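Local structure of kinesin-like protein Nod (3DC4) at residues A23-V28 with F65-P70; A310-H315 with S324-G329. The protein is the motor domain of a nonmotile Drosophila kinesin that binds microtubules, hydrolyses ATP and is required for segregating non-exchange chromosomes in meiosis. All coordinates share one frame; numbering follows the deposited sequence.

Contact 1 (A23-V28 with F65-P70); sequences AVRIAV and FDHAFP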
ATOM      1  N   ALA A  23       6.315   7.262  10.878  1.00 29.69           N
ATOM      2  CA  ALA A  23       7.361   6.546  10.164  1.00 28.14           C
ATOM      3  C   ALA A  23       7.033   6.379   8.689  1.00 26.17           C
ATOM      4  O   ALA A  23       5.908   6.035   8.328  1.00 25.56           O
ATOM      5  CB  ALA A  23       7.582   5.175  10.806  1.00 27.15           C
ATOM      6  N   VAL A  24       8.018   6.653   7.842  1.00 25.29           N
ATOM      7  CA  VAL A  24       7.868   6.487   6.404  1.00 23.58           C
ATOM      8  C   VAL A  24       8.943   5.473   6.030  1.00 24.07           C
ATOM      9  O   VAL A  24      10.132   5.755   6.148  1.00 23.89           O
ATOM     10  CB  VAL A  24       8.100   7.807   5.643  1.00 24.30           C
ATOM     11  CG1 VAL A  24       7.979   7.566   4.144  1.00 24.13           C
ATOM     12  CG2 VAL A  24       7.068   8.850   6.081  1.00 23.53           C
ATOM     13  N   ARG A  25       8.518   4.288   5.602  1.00 20.04           N
ATOM     14  CA  ARG A  25       9.440   3.218   5.249  1.00 20.00           C
ATOM     15  C   ARG A  25       9.394   2.858   3.763  1.00 18.37           C
ATOM     16  O   ARG A  25       8.346   2.952   3.116  1.00 19.01           O
ATOM     17  CB  ARG A  25       9.117   1.968   6.080  1.00 20.51           C
ATOM     18  CG  ARG A  25       9.067   2.170   7.591  1.00 27.18           C
ATOM     19  CD  ARG A  25      10.404   2.608   8.174  1.00 33.35           C
ATOM     20  NE  ARG A  25      10.679   1.955   9.457  1.00 40.72           N
ATOM     21  CZ  ARG A  25      11.107   0.700   9.570  1.00 43.82           C
ATOM     22  NH1 ARG A  25      11.314  -0.024   8.477  1.00 44.50           N
ATOM     23  NH2 ARG A  25      11.322   0.166  10.768  1.00 45.17           N
ATOM     24  N   ILE A  26      10.535   2.437   3.230  1.00 17.68           N
ATOM     25  CA  ILE A  26      10.614   2.056   1.829  1.00 18.57           C
ATOM     26  C   ILE A  26      11.264   0.687   1.668  1.00 17.73           C
ATOM     27  O   ILE A  26      12.350   0.422   2.196  1.00 15.52           O
ATOM     28  CB  ILE A  26      11.408   3.098   1.016  1.00 21.65           C
ATOM     29  CG1 ILE A  26      10.643   4.427   1.024  1.00 23.20           C
ATOM     30  CG2 ILE A  26      11.604   2.608  -0.427  1.00 20.86           C
ATOM     31  CD1 ILE A  26      11.332   5.565   0.332  1.00 30.71           C
ATOM     32  N   ALA A  27      10.576  -0.184   0.943  1.00 14.63           N
ATOM     33  CA  ALA A  27      11.068  -1.525   0.699  1.00 15.53           C
ATOM     34  C   ALA A  27      11.052  -1.802  -0.798  1.00 15.74           C
ATOM     35  O   ALA A  27      10.259  -1.212  -1.535  1.00 14.82           O
ATOM     36  CB  ALA A  27      10.183  -2.536   1.411  1.00 16.48           C
ATOM     37  N   VAL A  28      11.934  -2.693  -1.237  1.00 13.41           N
ATOM     38  CA  VAL A  28      12.003  -3.090  -2.633  1.00 15.01           C
ATOM     39  C   VAL A  28      11.917  -4.604  -2.694  1.00 15.65           C
ATOM     40  O   VAL A  28      12.539  -5.314  -1.896  1.00 16.07           O
ATOM     41  CB  VAL A  28      13.325  -2.650  -3.305  1.00 15.83           C
ATOM     42  CG1 VAL A  28      13.339  -3.105  -4.765  1.00 18.68           C
ATOM     43  CG2 VAL A  28      13.455  -1.133  -3.241  1.00 23.60           C
ATOM     44  N   PHE A  65      17.585   1.350   1.095  1.00 17.29           N
ATOM     45  CA  PHE A  65      16.259   1.567   1.650  1.00 19.82           C
ATOM     46  C   PHE A  65      16.150   0.915   3.019  1.00 18.62           C
ATOM     47  O   PHE A  65      17.158   0.682   3.677  1.00 19.73           O
ATOM     48  CB  PHE A  65      15.222   0.997   0.702  1.00 22.51           C
ATOM     49  CG  PHE A  65      15.332   1.545  -0.683  1.00 26.80           C
ATOM     50  CD1 PHE A  65      15.214   2.909  -0.906  1.00 30.31           C
ATOM     51  CD2 PHE A  65      15.591   0.709  -1.759  1.00 29.71           C
ATOM     52  CE1 PHE A  65      15.354   3.440  -2.183  1.00 31.68           C
ATOM     53  CE2 PHE A  65      15.734   1.232  -3.043  1.00 32.07           C
ATOM     54  CZ  PHE A  65      15.615   2.599  -3.250  1.00 29.94           C
ATOM     55  N   ASP A  66      14.931   0.628   3.453  1.00 17.58           N
ATOM     56  CA  ASP A  66      14.736   0.002   4.755  1.00 17.64           C
ATOM     57  C   ASP A  66      14.669  -1.508   4.640  1.00 18.28           C
ATOM     58  O   ASP A  66      14.908  -2.221   5.613  1.00 19.82           O
ATOM     59  CB  ASP A  66      13.452   0.504   5.398  1.00 18.92           C
ATOM     60  CG  ASP A  66      13.502   1.987   5.689  1.00 21.62           C
ATOM     61  OD1 ASP A  66      12.739   2.745   5.054  1.00 19.00           O
ATOM     62  OD2 ASP A  66      14.320   2.398   6.538  1.00 24.73           O
ATOM     63  N   HIS A  67      14.333  -1.986   3.445  1.00 17.58           N
ATOM     64  CA  HIS A  67      14.211  -3.415   3.179  1.00 20.16           C
ATOM     65  C   HIS A  67      14.520  -3.687   1.717  1.00 19.46           C
ATOM     66  O   HIS A  67      14.059  -2.963   0.845  1.00 20.14           O
ATOM     67  CB  HIS A  67      12.778  -3.895   3.451  1.00 22.42           C
ATOM     68  CG  HIS A  67      12.321  -3.694   4.862  1.00 23.90           C
ATOM     69  ND1 HIS A  67      12.769  -4.474   5.906  1.00 24.10           N
ATOM     70  CD2 HIS A  67      11.462  -2.797   5.404  1.00 24.99           C
ATOM     71  CE1 HIS A  67      12.207  -4.066   7.031  1.00 26.11           C
ATOM     72  NE2 HIS A  67      11.409  -3.050   6.754  1.00 24.42           N
ATOM     73  N   ALA A  68      15.313  -4.718   1.451  1.00 20.56           N
ATOM     74  CA  ALA A  68      15.629  -5.101   0.077  1.00 20.30           C
ATOM     75  C   ALA A  68      15.396  -6.611   0.027  1.00 23.16           C
ATOM     76  O   ALA A  68      16.203  -7.393   0.542  1.00 24.47           O
ATOM     77  CB  ALA A  68      17.082  -4.757  -0.270  1.00 21.05           C
ATOM     78  N   PHE A  69      14.282  -7.006  -0.587  1.00 20.00           N
ATOM     79  CA  PHE A  69      13.884  -8.407  -0.683  1.00 19.29           C
ATOM     80  C   PHE A  69      14.179  -9.057  -2.030  1.00 20.51           C
ATOM     81  O   PHE A  69      13.649  -8.636  -3.059  1.00 18.18           O
ATOM     82  CB  PHE A  69      12.377  -8.549  -0.420  1.00 19.88           C
ATOM     83  CG  PHE A  69      11.915  -7.961   0.888  1.00 20.08           C
ATOM     84  CD1 PHE A  69      12.355  -8.488   2.100  1.00 20.71           C
ATOM     85  CD2 PHE A  69      11.011  -6.901   0.906  1.00 21.51           C
ATOM     86  CE1 PHE A  69      11.897  -7.971   3.310  1.00 20.73           C
ATOM     87  CE2 PHE A  69      10.546  -6.376   2.115  1.00 20.88           C
ATOM     88  CZ  PHE A  69      10.990  -6.910   3.317  1.00 20.05           C
ATOM     89  N   PRO A  70      15.031 -10.097  -2.041  1.00 21.69           N
ATOM     90  CA  PRO A  70      15.346 -10.776  -3.303  1.00 22.72           C
ATOM     91  C   PRO A  70      14.156 -11.630  -3.743  1.00 21.86           C
ATOM     92  O   PRO A  70      13.228 -11.860  -2.962  1.00 20.69           O
ATOM     93  CB  PRO A  70      16.575 -11.612  -2.948  1.00 23.89           C
ATOM     94  CG  PRO A  70      16.352 -11.933  -1.507  1.00 26.68           C
ATOM     95  CD  PRO A  70      15.871 -10.612  -0.944  1.00 23.44           C
TER

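Contact 2 (A310-H315 with S324-G329); sequences ACISPH and STLRFG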
ATOM      1  N   ALA A 310       8.401  -1.028  -3.495  1.00 12.96           N
ATOM      2  CA  ALA A 310       8.809  -0.892  -4.893  1.00 13.56           C
ATOM      3  C   ALA A 310       9.017  -2.285  -5.440  1.00 13.12           C
ATOM      4  O   ALA A 310       9.829  -3.041  -4.925  1.00 14.77           O
ATOM      5  CB  ALA A 310      10.121  -0.120  -4.990  1.00 14.00           C
ATOM      6  N   CYS A 311       8.270  -2.632  -6.471  1.00 12.53           N
ATOM      7  CA  CYS A 311       8.415  -3.937  -7.083  1.00 13.37           C
ATOM      8  C   CYS A 311       9.188  -3.704  -8.370  1.00 14.62           C
ATOM      9  O   CYS A 311       8.828  -2.821  -9.149  1.00 13.76           O
ATOM     10  CB  CYS A 311       7.039  -4.531  -7.394  1.00 14.88           C
ATOM     11  SG  CYS A 311       6.056  -4.953  -5.868  1.00 17.87           S
ATOM     12  N   ILE A 312      10.233  -4.496  -8.591  1.00 14.26           N
ATOM     13  CA  ILE A 312      11.079  -4.348  -9.774  1.00 13.61           C
ATOM     14  C   ILE A 312      11.362  -5.643 -10.511  1.00 14.61           C
ATOM     15  O   ILE A 312      11.439  -6.719  -9.921  1.00 15.65           O
ATOM     16  CB  ILE A 312      12.441  -3.739  -9.403  1.00 12.36           C
ATOM     17  CG1 ILE A 312      13.162  -4.647  -8.398  1.00 12.68           C
ATOM     18  CG2 ILE A 312      12.242  -2.342  -8.821  1.00 11.59           C
ATOM     19  CD1 ILE A 312      14.557  -4.172  -8.009  1.00 15.01           C
ATOM     20  N   SER A 313      11.528  -5.505 -11.818  1.00 15.99           N
ATOM     21  CA  SER A 313      11.834  -6.623 -12.684  1.00 18.00           C
ATOM     22  C   SER A 313      13.340  -6.883 -12.648  1.00 16.17           C
ATOM     23  O   SER A 313      14.138  -5.952 -12.544  1.00 17.71           O
ATOM     24  CB  SER A 313      11.415  -6.288 -14.113  1.00 18.34           C
ATOM     25  OG  SER A 313      11.812  -7.314 -14.994  1.00 18.66           O
ATOM     26  N   PRO A 314      13.742  -8.157 -12.682  1.00 17.94           N
ATOM     27  CA  PRO A 314      15.165  -8.507 -12.665  1.00 18.54           C
ATOM     28  C   PRO A 314      15.688  -8.601 -14.097  1.00 20.82           C
ATOM     29  O   PRO A 314      16.864  -8.885 -14.326  1.00 22.39           O
ATOM     30  CB  PRO A 314      15.165  -9.864 -11.983  1.00 19.17           C
ATOM     31  CG  PRO A 314      13.909 -10.475 -12.529  1.00 20.23           C
ATOM     32  CD  PRO A 314      12.918  -9.342 -12.379  1.00 18.90           C
ATOM     33  N   HIS A 315      14.794  -8.364 -15.051  1.00 20.00           N
ATOM     34  CA  HIS A 315      15.118  -8.457 -16.477  1.00 24.75           C
ATOM     35  C   HIS A 315      15.804  -7.231 -17.060  1.00 23.34           C
ATOM     36  O   HIS A 315      15.392  -6.096 -16.820  1.00 24.18           O
ATOM     37  CB  HIS A 315      13.847  -8.735 -17.281  1.00 25.52           C
ATOM     38  CG  HIS A 315      13.005  -9.840 -16.726  1.00 29.66           C
ATOM     39  ND1 HIS A 315      13.498 -11.105 -16.477  1.00 30.78           N
ATOM     40  CD2 HIS A 315      11.698  -9.872 -16.377  1.00 29.97           C
ATOM     41  CE1 HIS A 315      12.530 -11.865 -16.000  1.00 31.21           C
ATOM     42  NE2 HIS A 315      11.427 -11.141 -15.929  1.00 31.96           N
ATOM     43  N   SER A 324      13.767   3.817 -12.795  1.00 14.76           N
ATOM     44  CA  SER A 324      12.798   4.865 -12.476  1.00 15.42           C
ATOM     45  C   SER A 324      12.138   4.591 -11.132  1.00 15.04           C
ATOM     46  O   SER A 324      11.982   5.483 -10.294  1.00 13.51           O
ATOM     47  CB  SER A 324      11.739   4.950 -13.581  1.00 16.54           C
ATOM     48  OG  SER A 324      12.318   5.371 -14.808  1.00 18.78           O
ATOM     49  N   THR A 325      11.777   3.333 -10.935  1.00 14.58           N
ATOM     50  CA  THR A 325      11.131   2.903  -9.708  1.00 13.80           C
ATOM     51  C   THR A 325      12.063   3.052  -8.502  1.00 15.07           C
ATOM     52  O   THR A 325      11.656   3.543  -7.448  1.00 15.18           O
ATOM     53  CB  THR A 325      10.680   1.436  -9.855  1.00 15.12           C
ATOM     54  OG1 THR A 325       9.632   1.346 -10.828  1.00 16.32           O
ATOM     55  CG2 THR A 325      10.166   0.898  -8.544  1.00 13.62           C
ATOM     56  N   LEU A 326      13.322   2.660  -8.673  1.00 12.43           N
ATOM     57  CA  LEU A 326      14.283   2.767  -7.582  1.00 14.83           C
ATOM     58  C   LEU A 326      14.636   4.230  -7.286  1.00 16.15           C
ATOM     59  O   LEU A 326      14.785   4.603  -6.119  1.00 17.69           O
ATOM     60  CB  LEU A 326      15.539   1.936  -7.899  1.00 12.65           C
ATOM     61  CG  LEU A 326      15.244   0.435  -8.004  1.00 15.87           C
ATOM     62  CD1 LEU A 326      16.417  -0.311  -8.611  1.00 14.32           C
ATOM     63  CD2 LEU A 326      14.916  -0.114  -6.618  1.00 16.24           C
ATOM     64  N   ARG A 327      14.756   5.057  -8.323  1.00 16.10           N
ATOM     65  CA  ARG A 327      15.077   6.466  -8.105  1.00 17.05           C
ATOM     66  C   ARG A 327      13.950   7.122  -7.302  1.00 18.11           C
ATOM     67  O   ARG A 327      14.201   7.941  -6.419  1.00 18.28           O
ATOM     68  CB  ARG A 327      15.304   7.187  -9.446  1.00 18.60           C
ATOM     69  CG  ARG A 327      16.658   6.846 -10.083  1.00 20.33           C
ATOM     70  CD  ARG A 327      16.800   7.436 -11.477  1.00 22.14           C
ATOM     71  NE  ARG A 327      16.653   8.886 -11.471  1.00 25.09           N
ATOM     72  CZ  ARG A 327      17.629   9.742 -11.191  1.00 28.02           C
ATOM     73  NH1 ARG A 327      18.844   9.304 -10.896  1.00 29.61           N
ATOM     74  NH2 ARG A 327      17.378  11.042 -11.193  1.00 30.83           N
ATOM     75  N   PHE A 328      12.708   6.745  -7.585  1.00 17.07           N
ATOM     76  CA  PHE A 328      11.605   7.320  -6.828  1.00 16.84           C
ATOM     77  C   PHE A 328      11.728   6.922  -5.357  1.00 18.19           C
ATOM     78  O   PHE A 328      11.449   7.729  -4.465  1.00 17.58           O
ATOM     79  CB  PHE A 328      10.248   6.858  -7.373  1.00 19.49           C
ATOM     80  CG  PHE A 328       9.090   7.328  -6.544  1.00 20.61           C
ATOM     81  CD1 PHE A 328       8.581   8.619  -6.687  1.00 19.59           C
ATOM     82  CD2 PHE A 328       8.573   6.509  -5.548  1.00 20.16           C
ATOM     83  CE1 PHE A 328       7.582   9.079  -5.838  1.00 19.91           C
ATOM     84  CE2 PHE A 328       7.582   6.957  -4.700  1.00 19.98           C
ATOM     85  CZ  PHE A 328       7.082   8.249  -4.842  1.00 18.95           C
ATOM     86  N   GLY A 329      12.146   5.680  -5.108  1.00 17.32           N
ATOM     87  CA  GLY A 329      12.306   5.202  -3.741  1.00 20.16           C
ATOM     88  C   GLY A 329      13.307   6.056  -2.985  1.00 22.97           C
ATOM     89  O   GLY A 329      13.115   6.383  -1.816  1.00 23.06           O
TER
HETATM   90  O   HOH W   1       9.337  -1.341 -11.321  1.00 12.54           O

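Contact 1 (A23-V28 with F65-P70)
V28 and F69 share the straightest backbone bond between strands 23-28 and 67-69. F69 N donates to V28 O at 2.8 Å with an N-H...O angle of 170°. V28 N in turn donates to H67 O at 3.0 Å. The strands run parallel, with A27 paired to H67 and V28 to A68. Where the second strand begins, I26 O accepts from D66 N and, weakly, from H67 N. D66 OD1 takes the N-H of I26 through its anti lone pair at 2.9 Å, and the same oxygen forms a salt bridge with K333.

The tight packing is apolar. The CG2 methyl of I26, anti to its backbone N, meets CD1 of the F65 ring at 3.7 Å. A27 CB touches H67 CB at 3.6 Å and sits at the edge of the H67 ring, near its plane. It also touches F69 CE2 at 3.9 Å.

The loose side is that of exposed R25. Its bent chain crosses D66 at about a right angle, with NH1 4.3 Å from D66 OD2. These are opposite charges near each other, not a salt bridge.

Strand 305-312 pairs with strand 23-30. Helix 319-335 packs on I26, V28 and F65, and helix 75-82 on A27, H67 and F69.

Contact 2 (A310-H315 with S324-G329)
The C-terminal end of a central strand of the kinesin motor sheet, strand 305-312, packs here against helix 319-335. The chain turns back between them, and the two short segments run nearly antiparallel, at 157°, with their axes 8.6 Å apart.

T325 is the middle of the contact. Its CG2 is anti to the backbone N and faces the strand. This methyl lies 3.7 Å from A310 CB and 3.9 Å from I312 CG2. The same I312 methyl reaches L326 CD2 at 4.1 Å, the two side chains crossing at about a right angle. I312 CG2 thus touches two successive helix residues. These contacts are apolar and buried.

The other branch of T325 is polar. OG1, anti to the carbonyl carbon (chi1 -67°), is hydrogen-bonded to E321 O, one turn back in the helix. It also meets a water at 2.7 Å. That water donates to C311 O, also at 2.7 Å, and so joins strand to helix. C311 O has a weak hydrogen bond from T106, a residue of the ADP pocket.

Beyond the strand, H315 N donates to S313 OG at 3.2 Å and closes an ST turn. V28 and L56 pack on both I312 and L326. Helix 319-335 thus folds back on a central strand of the kinesin motor sheet, a P-loop NTPase fold, and T325 touches the P-loop residues.

In the fold
Both contacts are buried, and their strands 23-30 and 305-312 are neighbours in one sheet. Contact 1 adds the short strand 67-69 to strand 23-30 mainly by backbone bonding. Contact 2 sets a helix on strand 305-312 through methyl groups and one water. One link between the two strands is A27 O to A310 N at 2.7 Å, a probable hydrogen bond. Helix 319-335 serves both: L326 packs on V28 and F65 of contact 1 and on I312 of contact 2. Contact 1 reaches the exposed R25, while the touching residues of contact 2 are all buried. Contact 2 lies near the nucleotide: the side chain of C311 is about 6 Å from ADP.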